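Local coordinates for protein histidinol dehydrogenase (Elizabethkingia anophelis NUHP1, PDB 6AN0) that probably catalyses the zinc-dependent last step of histidine biosynthesis, oxidising L-histidinol with two NAD+, by way of L-histidinaldehyde, to L-histidine, at residues 9-14 and 284-289; 51-56 and 201-206; 100-105 and 151-156. All blocks are in the same frame, centred on the assembly; numbering follows the deposited sequence.

Contact 1 (9-14 and 284-289)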
loop_
_atom_site.group_PDB
_atom_site.type_symbol
_atom_site.label_atom_id
_atom_site.label_comp_id
_atom_site.label_asym_id
_atom_site.label_seq_id
_atom_site.Cartn_x
_atom_site.Cartn_y
_atom_site.Cartn_z
ATOM N N MET A 9 0.872 14.084 -34.019
ATOM C CA MET A 9 0.741 14.588 -32.657
ATOM C C MET A 9 0.350 16.059 -32.677
ATOM O O MET A 9 0.922 16.850 -33.431
ATOM C CB MET A 9 2.052 14.426 -31.882
ATOM C CG MET A 9 1.914 14.194 -30.404
ATOM S SD MET A 9 3.548 13.822 -29.730
ATOM C CE MET A 9 4.212 15.474 -29.607
ATOM N N GLN A 10 -0.600 16.420 -31.818
ATOM C CA GLN A 10 -1.080 17.789 -31.706
ATOM C C GLN A 10 -0.149 18.611 -30.822
ATOM O O GLN A 10 0.415 18.106 -29.846
ATOM C CB GLN A 10 -2.496 17.791 -31.128
ATOM C CG GLN A 10 -3.178 19.140 -31.085
ATOM C CD GLN A 10 -4.687 19.007 -31.085
ATOM O OE1 GLN A 10 -5.235 18.071 -31.671
ATOM N NE2 GLN A 10 -5.368 19.936 -30.422
ATOM N N THR A 11 0.004 19.892 -31.161
ATOM C CA THR A 11 0.942 20.756 -30.457
ATOM C C THR A 11 0.255 21.989 -29.885
ATOM O O THR A 11 -0.742 22.482 -30.423
ATOM C CB THR A 11 2.089 21.203 -31.362
ATOM O OG1 THR A 11 1.560 21.860 -32.514
ATOM C CG2 THR A 11 2.907 20.015 -31.798
ATOM N N TYR A 12 0.834 22.496 -28.796
ATOM C CA TYR A 12 0.326 23.661 -28.079
ATOM C C TYR A 12 1.509 24.550 -27.724
ATOM O O TYR A 12 2.437 24.097 -27.046
ATOM C CB TYR A 12 -0.431 23.235 -26.818
ATOM C CG TYR A 12 -1.485 22.176 -27.057
ATOM C CD1 TYR A 12 -2.814 22.527 -27.293
ATOM C CD2 TYR A 12 -1.154 20.830 -27.057
ATOM C CE1 TYR A 12 -3.780 21.558 -27.514
ATOM C CE2 TYR A 12 -2.110 19.856 -27.279
ATOM C CZ TYR A 12 -3.420 20.224 -27.505
ATOM O OH TYR A 12 -4.364 19.248 -27.723
ATOM N N ILE A 13 1.486 25.803 -28.177
ATOM C CA ILE A 13 2.625 26.708 -28.034
ATOM C C ILE A 13 2.305 27.720 -26.941
ATOM O O ILE A 13 1.486 28.627 -27.144
ATOM C CB ILE A 13 2.960 27.423 -29.351
ATOM C CG1 ILE A 13 3.082 26.419 -30.500
ATOM C CG2 ILE A 13 4.245 28.216 -29.195
ATOM C CD1 ILE A 13 4.152 25.348 -30.279
ATOM N N ASN A 14 2.985 27.595 -25.805
ATOM C CA ASN A 14 2.798 28.473 -24.654
ATOM C C ASN A 14 1.328 28.561 -24.222
ATOM O O ASN A 14 0.746 29.643 -24.204
ATOM C CB ASN A 14 3.349 29.866 -24.931
ATOM C CG ASN A 14 4.800 29.854 -25.376
ATOM O OD1 ASN A 14 5.120 30.312 -26.474
ATOM N ND2 ASN A 14 5.688 29.341 -24.527
ATOM N N GLN A 284 11.926 19.725 -34.594
ATOM C CA GLN A 284 12.902 18.708 -34.984
ATOM C C GLN A 284 12.512 17.332 -34.456
ATOM O O GLN A 284 12.674 16.321 -35.154
ATOM C CB GLN A 284 14.295 19.084 -34.487
ATOM C CG GLN A 284 14.991 20.142 -35.317
ATOM C CD GLN A 284 16.428 20.350 -34.881
ATOM O OE1 GLN A 284 17.185 19.389 -34.720
ATOM N NE2 GLN A 284 16.809 21.606 -34.673
ATOM N N THR A 285 12.012 17.272 -33.216
ATOM C CA THR A 285 11.611 15.997 -32.631
ATOM C C THR A 285 10.414 15.402 -33.368
ATOM O O THR A 285 10.354 14.188 -33.584
ATOM C CB THR A 285 11.288 16.181 -31.148
ATOM O OG1 THR A 285 12.430 16.725 -30.472
ATOM C CG2 THR A 285 10.926 14.853 -30.511
ATOM N N LEU A 286 9.452 16.239 -33.757
ATOM C CA LEU A 286 8.285 15.735 -34.480
ATOM C C LEU A 286 8.666 15.230 -35.864
ATOM O O LEU A 286 8.099 14.242 -36.351
ATOM C CB LEU A 286 7.222 16.822 -34.584
ATOM C CG LEU A 286 6.509 17.137 -33.271
ATOM C CD1 LEU A 286 5.462 18.217 -33.458
ATOM C CD2 LEU A 286 5.891 15.879 -32.720
ATOM N N MET A 287 9.606 15.905 -36.523
ATOM C CA MET A 287 10.113 15.401 -37.795
ATOM C C MET A 287 10.742 14.027 -37.618
ATOM O O MET A 287 10.537 13.128 -38.443
ATOM C CB MET A 287 11.132 16.381 -38.381
ATOM C CG MET A 287 10.547 17.709 -38.836
ATOM S SD MET A 287 11.812 18.894 -39.354
ATOM C CE MET A 287 12.667 17.952 -40.620
ATOM N N GLN A 288 11.516 13.848 -36.540
ATOM C CA GLN A 288 12.106 12.545 -36.253
ATOM C C GLN A 288 11.029 11.507 -35.959
ATOM O O GLN A 288 11.151 10.348 -36.366
ATOM C CB GLN A 288 13.075 12.660 -35.075
ATOM C CG GLN A 288 14.437 13.254 -35.432
ATOM C CD GLN A 288 15.338 12.281 -36.173
ATOM O OE1 GLN A 288 15.062 11.084 -36.240
ATOM N NE2 GLN A 288 16.429 12.795 -36.732
ATOM N N VAL A 289 9.973 11.903 -35.244
ATOM C CA VAL A 289 8.876 10.978 -34.962
ATOM C C VAL A 289 8.256 10.490 -36.260
ATOM O O VAL A 289 8.033 9.289 -36.448
ATOM C CB VAL A 289 7.820 11.643 -34.062
ATOM C CG1 VAL A 289 6.526 10.809 -34.052
ATOM C CG2 VAL A 289 8.352 11.833 -32.653
#

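Contact 2 (51-56 and 201-206)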
loop_
_atom_site.group_PDB
_atom_site.type_symbol
_atom_site.label_atom_id
_atom_site.label_comp_id
_atom_site.label_asym_id
_atom_site.label_seq_id
_atom_site.Cartn_x
_atom_site.Cartn_y
_atom_site.Cartn_z
ATOM N N LYS A 51 -12.513 -27.224 -11.592
ATOM C CA LYS A 51 -13.392 -27.471 -12.733
ATOM C C LYS A 51 -13.779 -26.163 -13.402
ATOM O O LYS A 51 -13.848 -26.087 -14.635
ATOM C CB LYS A 51 -14.630 -28.250 -12.301
ATOM C CG LYS A 51 -14.366 -29.724 -12.044
ATOM C CD LYS A 51 -15.649 -30.477 -11.729
ATOM C CE LYS A 51 -16.288 -29.965 -10.455
ATOM N NZ LYS A 51 -17.425 -30.826 -10.018
ATOM N N ALA A 52 -14.014 -25.117 -12.602
ATOM C CA ALA A 52 -14.272 -23.793 -13.159
ATOM C C ALA A 52 -13.066 -23.265 -13.929
ATOM O O ALA A 52 -13.219 -22.720 -15.031
ATOM C CB ALA A 52 -14.663 -22.821 -12.043
ATOM N N LEU A 53 -11.856 -23.402 -13.362
ATOM C CA LEU A 53 -10.652 -22.985 -14.075
ATOM C C LEU A 53 -10.565 -23.646 -15.445
ATOM O O LEU A 53 -10.316 -22.981 -16.459
ATOM C CB LEU A 53 -9.400 -23.316 -13.258
ATOM C CG LEU A 53 -8.802 -22.232 -12.384
ATOM C CD1 LEU A 53 -7.600 -22.805 -11.665
ATOM C CD2 LEU A 53 -8.425 -20.992 -13.208
ATOM N N ILE A 54 -10.786 -24.958 -15.496
ATOM C CA ILE A 54 -10.706 -25.657 -16.770
ATOM C C ILE A 54 -11.827 -25.203 -17.698
ATOM O O ILE A 54 -11.599 -24.978 -18.890
ATOM C CB ILE A 54 -10.704 -27.180 -16.535
ATOM C CG1 ILE A 54 -9.348 -27.588 -15.937
ATOM C CG2 ILE A 54 -10.985 -27.946 -17.832
ATOM C CD1 ILE A 54 -9.276 -28.989 -15.412
ATOM N N ASN A 55 -13.038 -25.001 -17.161
ATOM C CA ASN A 55 -14.177 -24.648 -18.008
ATOM C C ASN A 55 -14.020 -23.248 -18.597
ATOM O O ASN A 55 -14.284 -23.036 -19.788
ATOM C CB ASN A 55 -15.484 -24.761 -17.207
ATOM C CG ASN A 55 -16.713 -24.949 -18.097
ATOM O OD1 ASN A 55 -16.607 -25.386 -19.244
ATOM N ND2 ASN A 55 -17.887 -24.626 -17.562
ATOM N N TYR A 56 -13.581 -22.278 -17.780
ATOM C CA TYR A 56 -13.341 -20.929 -18.282
ATOM C C TYR A 56 -12.158 -20.889 -19.237
ATOM O O TYR A 56 -12.154 -20.092 -20.179
ATOM C CB TYR A 56 -13.105 -19.950 -17.118
ATOM C CG TYR A 56 -14.400 -19.453 -16.519
ATOM C CD1 TYR A 56 -15.057 -20.180 -15.543
ATOM C CD2 TYR A 56 -14.983 -18.269 -16.957
ATOM C CE1 TYR A 56 -16.252 -19.739 -15.008
ATOM C CE2 TYR A 56 -16.178 -17.825 -16.432
ATOM C CZ TYR A 56 -16.805 -18.564 -15.456
ATOM O OH TYR A 56 -17.993 -18.127 -14.922
ATOM N N PHE A 201 -9.376 -17.071 -4.036
ATOM C CA PHE A 201 -10.088 -18.021 -3.191
ATOM C C PHE A 201 -9.367 -19.349 -3.042
ATOM O O PHE A 201 -9.646 -20.078 -2.084
ATOM C CB PHE A 201 -11.507 -18.273 -3.739
ATOM C CG PHE A 201 -12.324 -17.019 -3.869
ATOM C CD1 PHE A 201 -12.948 -16.464 -2.758
ATOM C CD2 PHE A 201 -12.432 -16.367 -5.094
ATOM C CE1 PHE A 201 -13.686 -15.288 -2.864
ATOM C CE2 PHE A 201 -13.164 -15.187 -5.208
ATOM C CZ PHE A 201 -13.791 -14.649 -4.094
ATOM N N GLY A 202 -8.441 -19.666 -3.941
ATOM C CA GLY A 202 -7.772 -20.956 -3.921
ATOM C C GLY A 202 -8.594 -22.032 -4.598
ATOM O O GLY A 202 -9.824 -21.969 -4.591
ATOM N N THR A 203 -7.934 -23.007 -5.209
ATOM C CA THR A 203 -8.587 -24.207 -5.721
ATOM C C THR A 203 -7.802 -25.414 -5.230
ATOM O O THR A 203 -6.843 -25.282 -4.461
ATOM C CB THR A 203 -8.670 -24.212 -7.254
ATOM O OG1 THR A 203 -7.352 -24.343 -7.806
ATOM C CG2 THR A 203 -9.314 -22.923 -7.779
ATOM N N GLU A 204 -8.205 -26.603 -5.687
ATOM C CA GLU A 204 -7.451 -27.802 -5.349
ATOM C C GLU A 204 -6.001 -27.699 -5.805
ATOM O O GLU A 204 -5.101 -28.196 -5.121
ATOM C CB GLU A 204 -8.108 -29.038 -5.961
ATOM C CG GLU A 204 -9.533 -29.286 -5.505
ATOM C CD GLU A 204 -10.555 -28.789 -6.507
ATOM O OE1 GLU A 204 -10.207 -27.897 -7.307
ATOM O OE2 GLU A 204 -11.701 -29.292 -6.497
ATOM N N THR A 205 -5.749 -27.052 -6.942
ATOM C CA THR A 205 -4.399 -26.973 -7.494
ATOM C C THR A 205 -3.654 -25.703 -7.103
ATOM O O THR A 205 -2.424 -25.732 -6.978
ATOM C CB THR A 205 -4.452 -27.084 -9.022
ATOM O OG1 THR A 205 -5.117 -28.303 -9.381
ATOM C CG2 THR A 205 -3.056 -27.092 -9.633
ATOM N N ILE A 206 -4.356 -24.597 -6.881
ATOM C CA ILE A 206 -3.725 -23.299 -6.653
ATOM C C ILE A 206 -4.039 -22.870 -5.228
ATOM O O ILE A 206 -5.203 -22.642 -4.882
ATOM C CB ILE A 206 -4.202 -22.260 -7.676
ATOM C CG1 ILE A 206 -3.895 -22.760 -9.100
ATOM C CG2 ILE A 206 -3.575 -20.882 -7.402
ATOM C CD1 ILE A 206 -4.454 -21.888 -10.235
#

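Contact 3 (100-105 and 151-156)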
loop_
_atom_site.group_PDB
_atom_site.type_symbol
_atom_site.label_atom_id
_atom_site.label_comp_id
_atom_site.label_asym_id
_atom_site.label_seq_id
_atom_site.Cartn_x
_atom_site.Cartn_y
_atom_site.Cartn_z
ATOM N N PHE A 100 19.793 -4.083 -7.314
ATOM C CA PHE A 100 19.124 -2.860 -6.879
ATOM C C PHE A 100 18.057 -3.139 -5.827
ATOM O O PHE A 100 17.918 -2.374 -4.863
ATOM C CB PHE A 100 18.494 -2.129 -8.075
ATOM C CG PHE A 100 17.804 -0.835 -7.696
ATOM C CD1 PHE A 100 18.537 0.221 -7.170
ATOM C CD2 PHE A 100 16.434 -0.675 -7.872
ATOM C CE1 PHE A 100 17.927 1.427 -6.818
ATOM C CE2 PHE A 100 15.807 0.535 -7.529
ATOM C CZ PHE A 100 16.555 1.589 -7.004
ATOM N N HIS A 101 17.285 -4.220 -5.985
ATOM C CA HIS A 101 16.244 -4.483 -4.989
ATOM C C HIS A 101 16.823 -5.009 -3.687
ATOM O O HIS A 101 16.251 -4.764 -2.615
ATOM C CB HIS A 101 15.197 -5.447 -5.544
ATOM C CG HIS A 101 14.319 -4.805 -6.564
ATOM N ND1 HIS A 101 14.717 -4.619 -7.870
ATOM C CD2 HIS A 101 13.102 -4.224 -6.449
ATOM C CE1 HIS A 101 13.763 -3.979 -8.529
ATOM N NE2 HIS A 101 12.775 -3.723 -7.688
ATOM N N ALA A 102 17.954 -5.715 -3.745
ATOM C CA ALA A 102 18.577 -6.151 -2.503
ATOM C C ALA A 102 19.033 -4.965 -1.668
ATOM O O ALA A 102 19.048 -5.052 -0.434
ATOM C CB ALA A 102 19.757 -7.082 -2.797
ATOM N N SER A 103 19.393 -3.847 -2.314
ATOM C CA SER A 103 19.881 -2.669 -1.594
ATOM C C SER A 103 18.777 -1.999 -0.787
ATOM O O SER A 103 19.068 -1.179 0.086
ATOM C CB SER A 103 20.497 -1.655 -2.571
ATOM O OG SER A 103 19.485 -0.965 -3.318
ATOM N N GLN A 104 17.515 -2.335 -1.057
ATOM C CA GLN A 104 16.385 -1.710 -0.380
ATOM C C GLN A 104 16.113 -2.310 0.995
ATOM O O GLN A 104 15.267 -1.779 1.728
ATOM C CB GLN A 104 15.131 -1.808 -1.273
ATOM C CG GLN A 104 15.326 -1.112 -2.639
ATOM C CD GLN A 104 14.187 -1.385 -3.619
ATOM O OE1 GLN A 104 13.278 -2.165 -3.326
ATOM N NE2 GLN A 104 14.232 -0.740 -4.786
ATOM N N LYS A 105 16.816 -3.379 1.367
ATOM C CA LYS A 105 16.645 -3.964 2.692
ATOM C C LYS A 105 17.143 -2.982 3.745
ATOM O O LYS A 105 18.197 -2.370 3.584
ATOM C CB LYS A 105 17.421 -5.282 2.808
ATOM C CG LYS A 105 16.965 -6.364 1.829
ATOM C CD LYS A 105 17.671 -7.704 2.062
ATOM C CE LYS A 105 17.077 -8.770 1.153
ATOM N NZ LYS A 105 17.560 -10.152 1.426
ATOM N N ALA A 151 10.161 -10.617 -4.764
ATOM C CA ALA A 151 9.482 -11.617 -3.946
ATOM C C ALA A 151 10.475 -12.599 -3.340
ATOM O O ALA A 151 10.376 -12.949 -2.159
ATOM C CB ALA A 151 8.438 -12.372 -4.784
ATOM N N GLN A 152 11.426 -13.078 -4.144
ATOM C CA GLN A 152 12.417 -14.012 -3.622
ATOM C C GLN A 152 13.306 -13.341 -2.587
ATOM O O GLN A 152 13.571 -13.917 -1.527
ATOM C CB GLN A 152 13.252 -14.597 -4.769
ATOM C CG GLN A 152 12.470 -15.533 -5.690
ATOM C CD GLN A 152 12.158 -16.894 -5.055
ATOM O OE1 GLN A 152 11.967 -17.009 -3.838
ATOM N NE2 GLN A 152 12.114 -17.934 -5.887
ATOM N N LEU A 153 13.735 -12.106 -2.856
ATOM C CA LEU A 153 14.615 -11.400 -1.934
ATOM C C LEU A 153 13.948 -11.139 -0.596
ATOM O O LEU A 153 14.621 -11.152 0.446
ATOM C CB LEU A 153 15.066 -10.077 -2.548
ATOM C CG LEU A 153 16.156 -10.155 -3.618
ATOM C CD1 LEU A 153 16.251 -8.799 -4.306
ATOM C CD2 LEU A 153 17.494 -10.531 -2.984
ATOM N N ALA A 154 12.638 -10.881 -0.608
ATOM C CA ALA A 154 11.883 -10.657 0.620
ATOM C C ALA A 154 11.742 -11.917 1.468
ATOM O O ALA A 154 11.433 -11.811 2.662
ATOM C CB ALA A 154 10.486 -10.121 0.280
ATOM N N GLY A 155 11.951 -13.096 0.888
ATOM C CA GLY A 155 11.747 -14.338 1.614
ATOM C C GLY A 155 10.353 -14.913 1.491
ATOM O O GLY A 155 9.963 -15.742 2.323
ATOM N N CYS A 156 9.587 -14.495 0.486
ATOM C CA CYS A 156 8.245 -15.034 0.277
ATOM C C CYS A 156 8.326 -16.523 -0.066
ATOM O O CYS A 156 9.012 -16.908 -1.016
ATOM C CB CYS A 156 7.545 -14.260 -0.844
ATOM S SG CYS A 156 7.437 -12.455 -0.547
HETATM O O HOH W 1 17.370 -12.488 0.603
#

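Contact 1 (9-14 and 284-289)
L286, which reaches across to M9 and T11, stands on a helical turn held by the bond from V289 N to T285 O, 2.8 Å. The next bond back along the helix, Q288 N to Q284 O, measures 3.1 Å, and both are bonds within the helix. Across the contact the chemistry is apolar, and it is divided between the two methyls of this leucine. CD2 meets the end of M9: the methionine bends at chi3 (80°), so its terminal methyl turns back from the line of the chain and M9 CE comes to 3.6 Å from L286 CD2. M9 CB lies at 4.2 Å from the same CD2, and the two side chains cross at about a right angle. CD1 continues the line of the leucine, opposite CA about CB-CG (chi2 -180°), and takes the second partner, with T11 CG2 at 3.5 Å from L286 CD1. The elements joined are an edge strand and a covering helix. Strand 10-13 is one of the two edge strands of the six-stranded parallel sheet and bonds through the backbone of Q10, Y12 and N14 to G311 and V313 of strand 310-313. Helix 279-293 lies in the beta-alpha-beta connection leading from strand 271-276 to its neighbour 310-313, so L286 ties this crossover to the strand added from the N-terminal end of the chain. T11 and I13 both also touch L282, one turn before L286, which extends the apolar seam along the helix. On another side of the same helix T285 and V289 pack on V256 and A257 of helix 253-264. Q263, near the end of that helix and a predicted zinc ligand, has its side chain about 10 Å from that of M9.

Contact 2 (51-56 and 201-206)
An ST motif at T203 shapes the loop that receives L53 of helix 50-61. T203 OG1 accepts the backbone N-H of I206 at 3.1 Å and 152°, while T203 N gives its own bond to I206 O at 2.8 Å, so the two ends of the small loop are fastened twice. With chi1 at 68°, OG1 sits between the backbone N and the carbonyl carbon, turned in toward that N-H. The hydroxyl is also hydrogen-bonded to OD1 of D50, whose OD2 meets T205 OG1 and whose backbone N binds E204 OE1; the loop thus grips the start of helix 50-61. One turn further on, L53 enters by a single methyl: L53 CD1 lies 3.6 Å from I206 CD1, at the end of an extended isoleucine chain, and 4.2 Å from T203 OG1. A198 of helix 192-201 touches L53, T203 and I206 alike, and the side chain of Q194, a predicted NAD+ ligand on that helix, is about 4 Å from that of L53. G202, with positive phi, ends helix 192-201 and opens the ST-motif loop that leads on toward strand 211-213.

Contact 3 (100-105 and 151-156)
Apolar contact centres on L153, whose two methyls lie side by side against H101 and A102 near the C-terminal end of helix 84-102. L153 CD1 touches H101 CB at 3.7 Å and stands over the backbone at A102 N, 3.6 Å away; L153 CD2 takes the methyl of A102, CB to CD2 being 4.1 Å. H101 offers only the base of its side chain here: the imidazole leads away, with ND1 bonded to the carbonyl of I97 one turn back. Polar contact gathers on the carbonyl of L153. K105, fully extended beyond CG, carries its ammonium to that oxygen, where the bond from K105 NZ to L153 O is weak at 3.3 Å. A water also lies between the two, donating to L153 O at 3.1 Å; its 2.5 Å distance to K105 NZ is suspiciously short, so its exact position is doubtful. This oxygen belongs to the C-terminal end of helix 142-154, whose partial negative charge probably favours the lysine. Each helix leads into a turn. A type I turn runs from A102 to K105 and sends the lysine back toward L153, and S103 OG bonds F100 O at 2.6 Å, tilted 24° from the carbonyl plane. In the other segment, G155 has positive phi in a Schellman motif, with C156 N reaching A151 O at 3.2 Å. Around this meeting of two helix ends, A151 and Q152 pack on I159 of strand 158-163, C156 lies on P125 and I129 of strand 117-132, and F100 packs on C119 and Q104 on R121 of the second subunit.

How the contacts relate
Contact 2 is the buried one; contacts 1 and 3 are partly buried. Each gathers round one leucine on a helix, but the partners differ: an edge strand of the parallel sheet in contact 1, a loop in contact 2, another helix end in contact 3. Contact 1 is apolar, contact 2 adds a polar loop anchored on D50, and contact 3 alone has a direct polar link, if a weak one, between its segments. No secondary-structure element is shared. Contact 3 is nested within the loop closed by contact 2, and that within contact 1. Contacts 1 and 2, centres 50 Å apart, flank the chain's centre; contact 3, nearest to it, also borders the second subunit.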